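YceI-like domain protein (Burkholderia cenocepacia BC7, PDB 5IXH) probably captures lipophilic molecules, antibiotics among them, outside the cell, and holds a long octaprenyl diphosphate within its lipocalin-like beta barrel. Local coordinates at residues Phe29-Lys34 and Ala45-Asp50. Residues are numbered along the deposited sequence; the frame is centred on the assembly and turned at random.
Sequences FSAQVK and AQMTID. With OTP ((2E,6E,10E,14E,18E,22E,26E)-3,7,11,15,19,23,27,31-octamethyldotriaconta-2,6,10,14,18,22,26,30-octaenyl trihydrogen diphosphate), chain C.
Strands 29-34 and 45-50 form an antiparallel beta hairpin in the wall of this lipocalin-like barrel, a compact example of a wall with one face turned to the ligand and the other to solvent. The two strands are joined by two hydrogen-bonded pairs, S30 with T48 and Q32 with Q46, each closed by two 2.9 Å bonds between backbone N and O. Three of the four donors lie in the acceptor's carbonyl plane; T48 N instead approaches S30 O from 28° above it.

Packing is tight on the face of F29, A31, V33, A45, M47 and I49, where the octaprenyl chain runs past A45, M47 and I49 and its end lies against V33 CG1. CG anti to N (chi1 180°) and an extended second torsion carry M47 SD to 3.4 Å from OTP C16; the bend at chi3 then turns CE. M47 SD also makes an oblique Met-aromatic contact, 5.5 Å from the centroid of the F29 ring. F29 and I49 lie alongside each other, and V11 of the neighbouring strand 10-15 touches both, as well as M47.

The opposite face is looser and reaches solvent. There Q32 and Q46 run side by side, their amide planes stacked 26° apart. The hydroxyls of S30 and T48 are linked through a water, hydrogen-bonded to T48 OG1 at 3.0 Å and only weakly to S30 OG at 3.5 Å.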
ATOM      1  N   PHE A  29       2.728  -0.776  10.405  1.00 15.79           N
ATOM      2  CA  PHE A  29       3.031   0.339   9.534  1.00 14.44           C
ATOM      3  C   PHE A  29       2.801   1.611  10.292  1.00 16.54           C
ATOM      4  O   PHE A  29       2.187   1.606  11.351  1.00 19.73           O
ATOM      5  CB  PHE A  29       2.180   0.289   8.260  1.00 15.51           C
ATOM      6  CG  PHE A  29       0.697   0.316   8.494  1.00 16.82           C
ATOM      7  CD1 PHE A  29       0.012   1.525   8.623  1.00 22.00           C
ATOM      8  CD2 PHE A  29      -0.016  -0.867   8.559  1.00 21.81           C
ATOM      9  CE1 PHE A  29      -1.362   1.538   8.829  1.00 24.43           C
ATOM     10  CE2 PHE A  29      -1.387  -0.860   8.763  1.00 27.05           C
ATOM     11  CZ  PHE A  29      -2.062   0.348   8.889  1.00 29.81           C
ATOM     12  N   SER A  30       3.314   2.711   9.749  1.00 16.78           N
ATOM     13  CA  SER A  30       3.015   4.027  10.260  1.00 20.02           C
ATOM     14  C   SER A  30       2.592   4.916   9.119  1.00 16.98           C
ATOM     15  O   SER A  30       2.882   4.638   7.959  1.00 15.41           O
ATOM     16  CB  SER A  30       4.241   4.618  10.913  1.00 22.64           C
ATOM     17  OG  SER A  30       5.259   4.817   9.965  1.00 29.34           O
ATOM     18  N   ALA A  31       1.920   5.996   9.439  1.00 18.16           N
ATOM     19  CA  ALA A  31       1.510   6.955   8.442  1.00 16.03           C
ATOM     20  C   ALA A  31       1.285   8.304   9.079  1.00 17.93           C
ATOM     21  O   ALA A  31       0.928   8.394  10.257  1.00 22.71           O
ATOM     22  CB  ALA A  31       0.262   6.463   7.720  1.00 23.87           C
ATOM     23  N   GLN A  32       1.506   9.348   8.290  1.00 16.85           N
ATOM     24  CA  GLN A  32       1.267  10.729   8.687  1.00 19.66           C
ATOM     25  C   GLN A  32       0.453  11.367   7.568  1.00 17.18           C
ATOM     26  O   GLN A  32       0.755  11.181   6.390  1.00 15.37           O
ATOM     27  CB  GLN A  32       2.602  11.479   8.859  1.00 20.66           C
ATOM     28  CG  GLN A  32       3.737  10.637   9.442  1.00 55.76           C
ATOM     29  CD  GLN A  32       5.022  11.430   9.729  1.00 86.05           C
ATOM     30  OE1 GLN A  32       6.029  10.854  10.167  1.00 59.77           O
ATOM     31  NE2 GLN A  32       4.993  12.746   9.491  1.00 43.98           N
ATOM     32  N   VAL A  33      -0.583  12.097   7.934  1.00 16.72           N
ATOM     33  CA  VAL A  33      -1.414  12.798   6.975  1.00 15.92           C
ATOM     34  C   VAL A  33      -1.679  14.213   7.446  1.00 19.99           C
ATOM     35  O   VAL A  33      -1.940  14.453   8.623  1.00 24.20           O
ATOM     36  CB  VAL A  33      -2.758  12.076   6.765  1.00 22.78           C
ATOM     37  CG1 VAL A  33      -3.608  12.821   5.764  1.00 27.80           C
ATOM     38  CG2 VAL A  33      -2.538  10.651   6.306  1.00 26.48           C
ATOM     39  N   LYS A  34      -1.605  15.151   6.523  1.00 18.77           N
ATOM     40  CA  LYS A  34      -2.001  16.517   6.774  1.00 20.31           C
ATOM     41  C   LYS A  34      -2.965  16.880   5.659  1.00 19.22           C
ATOM     42  O   LYS A  34      -2.553  16.989   4.515  1.00 19.70           O
ATOM     43  CB  LYS A  34      -0.775  17.434   6.755  1.00 22.70           C
ATOM     44  CG  LYS A  34       0.411  16.891   7.539  1.00 70.97           C
ATOM     45  CD  LYS A  34       1.643  17.769   7.377  1.00 67.81           C
ATOM     46  CE  LYS A  34       2.870  17.125   8.012  1.00 65.32           C
ATOM     47  NZ  LYS A  34       4.110  17.912   7.762  1.00 60.19           N
ATOM     48  N   ALA A  45       0.856  13.351   2.634  1.00 14.68           N
ATOM     49  CA  ALA A  45       0.724  12.095   3.345  1.00 15.02           C
ATOM     50  C   ALA A  45       1.945  11.269   3.103  1.00 14.89           C
ATOM     51  O   ALA A  45       2.542  11.319   2.018  1.00 16.06           O
ATOM     52  CB  ALA A  45      -0.496  11.344   2.872  1.00 20.58           C
ATOM     53  N   GLN A  46       2.314  10.482   4.096  1.00 14.97           N
ATOM     54  CA  GLN A  46       3.363   9.495   3.920  1.00 15.34           C
ATOM     55  C   GLN A  46       2.978   8.239   4.663  1.00 13.91           C
ATOM     56  O   GLN A  46       2.259   8.300   5.674  1.00 15.64           O
ATOM     57  CB  GLN A  46       4.698  10.014   4.424  1.00 20.73           C
ATOM     58  CG  GLN A  46       4.712  10.403   5.876  1.00 54.17           C
ATOM     59  CD  GLN A  46       6.084  10.847   6.333  1.00 67.01           C
ATOM     60  OE1 GLN A  46       6.711  10.203   7.177  1.00 55.32           O
ATOM     61  NE2 GLN A  46       6.557  11.957   5.779  1.00 47.59           N
ATOM     62  N   MET A  47       3.467   7.102   4.172  1.00 12.78           N
ATOM     63  CA  MET A  47       3.293   5.828   4.840  1.00 14.14           C
ATOM     64  C   MET A  47       4.569   5.037   4.782  1.00 12.88           C
ATOM     65  O   MET A  47       5.264   5.040   3.760  1.00 12.86           O
ATOM     66  CB  MET A  47       2.198   5.019   4.168  1.00 17.97           C
ATOM     67  CG  MET A  47       1.958   3.676   4.795  1.00 26.73           C
ATOM     68  SD  MET A  47       0.596   2.808   4.008  1.00 45.65           S
ATOM     69  CE  MET A  47      -0.710   3.993   4.266  1.00 21.51           C
ATOM     70  N   THR A  48       4.869   4.330   5.860  1.00 12.28           N
ATOM     71  CA  THR A  48       6.025   3.460   5.965  1.00 12.80           C
ATOM     72  C   THR A  48       5.541   2.122   6.445  1.00 12.38           C
ATOM     73  O   THR A  48       4.980   2.011   7.543  1.00 14.90           O
ATOM     74  CB  THR A  48       6.998   4.040   6.954  1.00 15.37           C
ATOM     75  OG1 THR A  48       7.335   5.372   6.525  1.00 18.77           O
ATOM     76  CG2 THR A  48       8.246   3.195   7.039  1.00 18.19           C
ATOM     77  N   ILE A  49       5.759   1.089   5.650  1.00 11.51           N
ATOM     78  CA  ILE A  49       5.320  -0.261   5.966  1.00 11.89           C
ATOM     79  C   ILE A  49       6.507  -1.126   6.366  1.00 12.98           C
ATOM     80  O   ILE A  49       7.554  -1.129   5.677  1.00 13.68           O
ATOM     81  CB  ILE A  49       4.637  -0.847   4.715  1.00 13.44           C
ATOM     82  CG1 ILE A  49       3.327  -0.109   4.376  1.00 23.25           C
ATOM     83  CG2 ILE A  49       4.412  -2.335   4.832  1.00 17.76           C
ATOM     84  CD1 ILE A  49       2.053  -0.795   4.814  1.00 65.01           C
ATOM     85  N   ASP A  50       6.333  -1.885   7.452  1.00 13.39           N
ATOM     86  CA  ASP A  50       7.296  -2.924   7.867  1.00 14.62           C
ATOM     87  C   ASP A  50       6.952  -4.198   7.106  1.00 14.72           C
ATOM     88  O   ASP A  50       5.969  -4.875   7.430  1.00 15.28           O
ATOM     89  CB  ASP A  50       7.194  -3.095   9.381  1.00 17.91           C
ATOM     90  CG  ASP A  50       7.904  -4.338   9.920  1.00 28.32           C
ATOM     91  OD1 ASP A  50       8.341  -5.214   9.157  1.00 28.21           O
ATOM     92  OD2 ASP A  50       7.987  -4.443  11.163  1.00 44.12           O
TER
HETATM   93  O7  OTP C 201      -1.347 -23.981  -5.663  1.00112.42           O
HETATM   94  P2  OTP C 201      -0.266 -22.942  -5.879  1.00111.96           P
HETATM   95  O5  OTP C 201       1.058 -23.628  -6.133  1.00112.22           O
HETATM   96  O6  OTP C 201      -0.621 -22.071  -7.065  1.00112.37           O
HETATM   97  O4  OTP C 201      -0.142 -22.026  -4.589  1.00109.19           O
HETATM   98  P1  OTP C 201       1.067 -21.036  -4.298  1.00105.37           P
HETATM   99  O2  OTP C 201       2.203 -21.790  -3.644  1.00105.08           O
HETATM  100  O3  OTP C 201       1.547 -20.404  -5.587  1.00106.31           O
HETATM  101  O1  OTP C 201       0.537 -19.920  -3.299  1.00100.12           O
HETATM  102  C40 OTP C 201       0.660 -18.536  -3.583  1.00 94.82           C
HETATM  103  C39 OTP C 201       0.358 -17.875  -2.242  1.00 90.01           C
HETATM  104  C37 OTP C 201       0.302 -16.525  -2.048  1.00 85.28           C
HETATM  105  C38 OTP C 201      -0.015 -16.079  -0.621  1.00 85.93           C
HETATM  106  C36 OTP C 201       0.550 -15.481  -3.161  1.00 80.01           C
HETATM  107  C35 OTP C 201       1.540 -14.426  -2.627  1.00 74.91           C
HETATM  108  C34 OTP C 201       1.306 -13.039  -3.255  1.00 70.80           C
HETATM  109  C32 OTP C 201       1.829 -11.928  -2.634  1.00 66.71           C
HETATM  110  C33 OTP C 201       2.633 -12.051  -1.333  1.00 67.80           C
HETATM  111  C31 OTP C 201       1.611 -10.534  -3.248  1.00 61.82           C
HETATM  112  C30 OTP C 201       2.961  -9.790  -3.328  1.00 57.51           C
HETATM  113  C29 OTP C 201       2.712  -8.430  -2.668  1.00 51.57           C
HETATM  114  C27 OTP C 201       2.990  -7.241  -3.296  1.00 50.35           C
HETATM  115  C28 OTP C 201       3.589  -7.115  -4.697  1.00 50.08           C
HETATM  116  C26 OTP C 201       2.652  -5.978  -2.502  1.00 49.48           C
HETATM  117  C25 OTP C 201       3.778  -4.941  -2.593  1.00 46.73           C
HETATM  118  C24 OTP C 201       3.142  -3.824  -1.758  1.00 45.68           C
HETATM  119  C22 OTP C 201       3.719  -3.351  -0.612  1.00 40.81           C
HETATM  120  C23 OTP C 201       5.060  -3.856  -0.070  1.00 42.07           C
HETATM  121  C21 OTP C 201       2.961  -2.247   0.121  1.00 41.54           C
HETATM  122  C20 OTP C 201       3.592  -0.940  -0.358  1.00 40.99           C
HETATM  123  C19 OTP C 201       2.546   0.147  -0.086  1.00 41.30           C
HETATM  124  C17 OTP C 201       2.878   1.326   0.549  1.00 40.85           C
HETATM  125  C18 OTP C 201       4.316   1.589   1.000  1.00 37.13           C
HETATM  126  C16 OTP C 201       1.830   2.421   0.812  1.00 41.02           C
HETATM  127  C15 OTP C 201       0.400   1.980   0.448  1.00 43.53           C
HETATM  128  C14 OTP C 201      -0.477   3.240   0.390  1.00 44.14           C
HETATM  129  C12 OTP C 201      -0.511   4.012  -0.751  1.00 43.49           C
HETATM  130  C13 OTP C 201       0.280   3.668  -2.017  1.00 44.29           C
HETATM  131  C11 OTP C 201      -1.385   5.274  -0.811  1.00 44.97           C
HETATM  132  C10 OTP C 201      -1.629   5.881   0.576  1.00 44.86           C
HETATM  133  C9  OTP C 201      -2.221   7.268   0.283  1.00 46.35           C
HETATM  134  C7  OTP C 201      -2.330   8.223   1.261  1.00 46.40           C
HETATM  135  C8  OTP C 201      -1.864   7.941   2.690  1.00 44.76           C
HETATM  136  C6  OTP C 201      -2.927   9.585   0.860  1.00 45.96           C
HETATM  137  C5  OTP C 201      -3.949  10.052   1.899  1.00 46.77           C
HETATM  138  C4  OTP C 201      -4.852  11.047   1.145  1.00 46.65           C
HETATM  139  C2  OTP C 201      -4.821  12.412   1.312  1.00 44.69           C
HETATM  140  C3  OTP C 201      -5.794  13.239   0.473  1.00 45.56           C
HETATM  141  C1  OTP C 201      -3.876  13.123   2.285  1.00 44.53           C
HETATM  142  O   HOH W   1       5.228   7.309   7.534  1.00 27.10           O